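Local coordinates for protein ribose-phosphate pyrophosphokinase (Thermus thermophilus, PDB 7PN0) that catalyses the transfer of pyrophosphate from ATP to ribose 5-phosphate, forming phosphoribosyl diphosphate (PRPP), and here carries bound ADP, at residues A163-L173 / L185-E193. Residues are numbered along the deposited sequence; the frame is centred on the assembly and turned at random.
Sequences AVVVAPDAGDL and LPLAFIDKE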
# COMPACT_ATOMS: atom_id res chain seq x y z
N ALA A 163 -53.73 -1.10 -11.45
CA ALA A 163 -52.56 -1.30 -10.56
C ALA A 163 -52.04 0.05 -10.06
O ALA A 163 -52.19 1.07 -10.78
CB ALA A 163 -51.49 -2.07 -11.29
N VAL A 164 -51.42 0.03 -8.88
CA VAL A 164 -50.69 1.21 -8.33
C VAL A 164 -49.43 0.69 -7.62
O VAL A 164 -49.49 -0.33 -6.95
CB VAL A 164 -51.61 1.98 -7.38
CG1 VAL A 164 -52.11 1.10 -6.26
CG2 VAL A 164 -50.95 3.24 -6.84
N VAL A 165 -48.32 1.39 -7.77
CA VAL A 165 -47.09 1.08 -7.00
C VAL A 165 -47.14 1.86 -5.67
O VAL A 165 -47.38 3.08 -5.68
CB VAL A 165 -45.83 1.39 -7.85
CG1 VAL A 165 -44.55 1.09 -7.09
CG2 VAL A 165 -45.85 0.64 -9.16
N VAL A 166 -46.92 1.18 -4.56
CA VAL A 166 -47.01 1.81 -3.22
C VAL A 166 -45.64 1.74 -2.57
O VAL A 166 -45.10 0.62 -2.47
CB VAL A 166 -48.06 1.11 -2.35
CG1 VAL A 166 -48.16 1.75 -0.98
CG2 VAL A 166 -49.41 1.05 -3.07
N ALA A 167 -45.13 2.87 -2.09
CA ALA A 167 -44.00 2.89 -1.14
C ALA A 167 -44.55 2.90 0.28
O ALA A 167 -45.34 3.78 0.61
CB ALA A 167 -43.13 4.08 -1.39
N PRO A 168 -44.20 1.93 1.14
CA PRO A 168 -44.58 1.96 2.55
C PRO A 168 -43.58 2.61 3.53
O PRO A 168 -43.74 2.43 4.71
CB PRO A 168 -44.67 0.46 2.84
CG PRO A 168 -43.47 -0.08 2.10
CD PRO A 168 -43.48 0.69 0.80
N ASP A 169 -42.52 3.22 3.01
CA ASP A 169 -41.44 3.86 3.80
C ASP A 169 -40.79 4.90 2.92
O ASP A 169 -40.65 4.61 1.73
CB ASP A 169 -40.36 2.86 4.24
CG ASP A 169 -40.61 2.17 5.56
OD1 ASP A 169 -40.67 2.89 6.59
OD2 ASP A 169 -40.70 0.92 5.57
N ALA A 170 -40.39 6.05 3.47
CA ALA A 170 -39.77 7.14 2.69
C ALA A 170 -38.62 6.58 1.86
O ALA A 170 -38.54 6.98 0.69
CB ALA A 170 -39.25 8.25 3.59
N GLY A 171 -37.77 5.70 2.43
CA GLY A 171 -36.58 5.13 1.77
C GLY A 171 -36.92 4.31 0.53
O GLY A 171 -35.99 4.08 -0.27
N ASP A 172 -38.19 3.92 0.34
CA ASP A 172 -38.66 2.98 -0.71
C ASP A 172 -39.18 3.75 -1.93
O ASP A 172 -39.38 3.12 -2.98
CB ASP A 172 -39.73 2.03 -0.18
CG ASP A 172 -39.22 0.94 0.77
OD1 ASP A 172 -37.98 0.82 0.93
OD2 ASP A 172 -40.09 0.23 1.37
N LEU A 173 -39.32 5.08 -1.82
CA LEU A 173 -39.94 5.95 -2.86
C LEU A 173 -39.13 5.92 -4.17
O LEU A 173 -39.74 5.91 -5.25
CB LEU A 173 -40.01 7.37 -2.29
CG LEU A 173 -41.37 8.06 -2.17
CD1 LEU A 173 -42.56 7.18 -2.46
CD2 LEU A 173 -41.52 8.71 -0.80
N LEU A 185 -47.66 3.41 -14.22
CA LEU A 185 -48.61 3.29 -13.10
C LEU A 185 -48.47 4.53 -12.23
O LEU A 185 -47.39 5.14 -12.16
CB LEU A 185 -48.26 2.04 -12.28
CG LEU A 185 -49.05 0.75 -12.51
CD1 LEU A 185 -49.73 0.65 -13.86
CD2 LEU A 185 -48.17 -0.46 -12.25
N PRO A 186 -49.55 4.87 -11.50
CA PRO A 186 -49.48 5.88 -10.46
C PRO A 186 -48.64 5.35 -9.31
O PRO A 186 -48.50 4.15 -9.17
CB PRO A 186 -50.95 6.08 -10.03
CG PRO A 186 -51.64 4.78 -10.41
CD PRO A 186 -50.89 4.26 -11.62
N LEU A 187 -48.09 6.27 -8.52
CA LEU A 187 -47.26 5.98 -7.32
C LEU A 187 -48.02 6.47 -6.10
O LEU A 187 -48.51 7.59 -6.15
CB LEU A 187 -45.90 6.67 -7.47
CG LEU A 187 -44.90 6.44 -6.35
CD1 LEU A 187 -44.52 4.98 -6.23
CD2 LEU A 187 -43.65 7.29 -6.57
N ALA A 188 -48.19 5.63 -5.09
CA ALA A 188 -48.86 6.03 -3.83
C ALA A 188 -47.86 5.85 -2.70
O ALA A 188 -46.88 5.12 -2.90
CB ALA A 188 -50.10 5.21 -3.62
N PHE A 189 -48.15 6.46 -1.55
CA PHE A 189 -47.35 6.31 -0.32
C PHE A 189 -48.31 5.93 0.81
O PHE A 189 -49.35 6.61 0.97
CB PHE A 189 -46.56 7.59 -0.02
CG PHE A 189 -45.65 7.45 1.17
CD1 PHE A 189 -46.11 7.65 2.45
CD2 PHE A 189 -44.35 7.03 1.00
CE1 PHE A 189 -45.29 7.43 3.55
CE2 PHE A 189 -43.52 6.83 2.09
CZ PHE A 189 -43.99 7.01 3.36
N ILE A 190 -47.94 4.96 1.63
CA ILE A 190 -48.77 4.60 2.81
C ILE A 190 -47.90 4.76 4.07
O ILE A 190 -46.91 4.03 4.24
CB ILE A 190 -49.46 3.24 2.61
CG1 ILE A 190 -50.55 2.99 3.67
CG2 ILE A 190 -48.46 2.08 2.53
CD1 ILE A 190 -51.55 1.87 3.31
N ASP A 191 -48.20 5.80 4.84
CA ASP A 191 -47.57 6.06 6.15
C ASP A 191 -48.33 5.19 7.15
O ASP A 191 -49.54 5.43 7.33
CB ASP A 191 -47.59 7.56 6.48
CG ASP A 191 -46.98 7.93 7.82
OD1 ASP A 191 -45.94 7.34 8.20
OD2 ASP A 191 -47.55 8.78 8.50
N LYS A 192 -47.66 4.18 7.70
CA LYS A 192 -48.22 3.24 8.70
C LYS A 192 -47.31 3.15 9.92
O LYS A 192 -46.16 3.64 9.84
CB LYS A 192 -48.46 1.88 8.05
CG LYS A 192 -47.40 1.44 7.04
CD LYS A 192 -46.37 0.50 7.63
CE LYS A 192 -45.05 0.59 6.89
NZ LYS A 192 -44.10 -0.43 7.37
N GLU A 193 -47.83 2.61 11.03
CA GLU A 193 -47.15 2.46 12.34
C GLU A 193 -47.48 1.08 12.92
O GLU A 193 -48.69 0.76 13.01
CB GLU A 193 -47.62 3.50 13.37
CG GLU A 193 -47.42 4.95 12.96
CD GLU A 193 -46.09 5.60 13.33
OE1 GLU A 193 -45.31 4.98 14.09
OE2 GLU A 193 -45.85 6.74 12.87
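Val165 and Ala167 each give an amide and a carbonyl to segment 185-193, bracketing the residue opposite as parallel strands do: Val165 spans Leu187 and Ala167 spans Phe189. Val165 N donates to Pro186 O and Val165 O receives Ala188 N at 2.7 Å; Ala167 N then binds Ala188 O, and Ile190 N reaches Ala167 O at 3.0 Å. The strand directions diverge by 38°. On one face of the sheet Phe189, its CG anti to the backbone N (chi1 -175°), swings its ring beside the loop after strand 163-167. Ala167 O lies over a ring face, 3.4 Å from Phe189 CD2, while Ala170 N meets the edge in plane, 3.5 Å from Phe189 CE2. The side chains of Leu173 and Phe189 cross at about a right angle, Leu173 CD2 3.8 Å from Phe189 CD2. The ring also packs edge-to-face on Phe189 of a second subunit. On the other face Val166 CG1 presses on Ile190 CG2 at 3.5 Å, beneath helix 225-236. Farther along, Lys192 CE passes Pro168 O, while Lys192 NZ forms a salt bridge with Glu229. With helix 173-183 packed over Val165 and Leu187, the two neighbouring parallel strands form a beta-alpha-beta crossover, consistent with the PRTase-like fold.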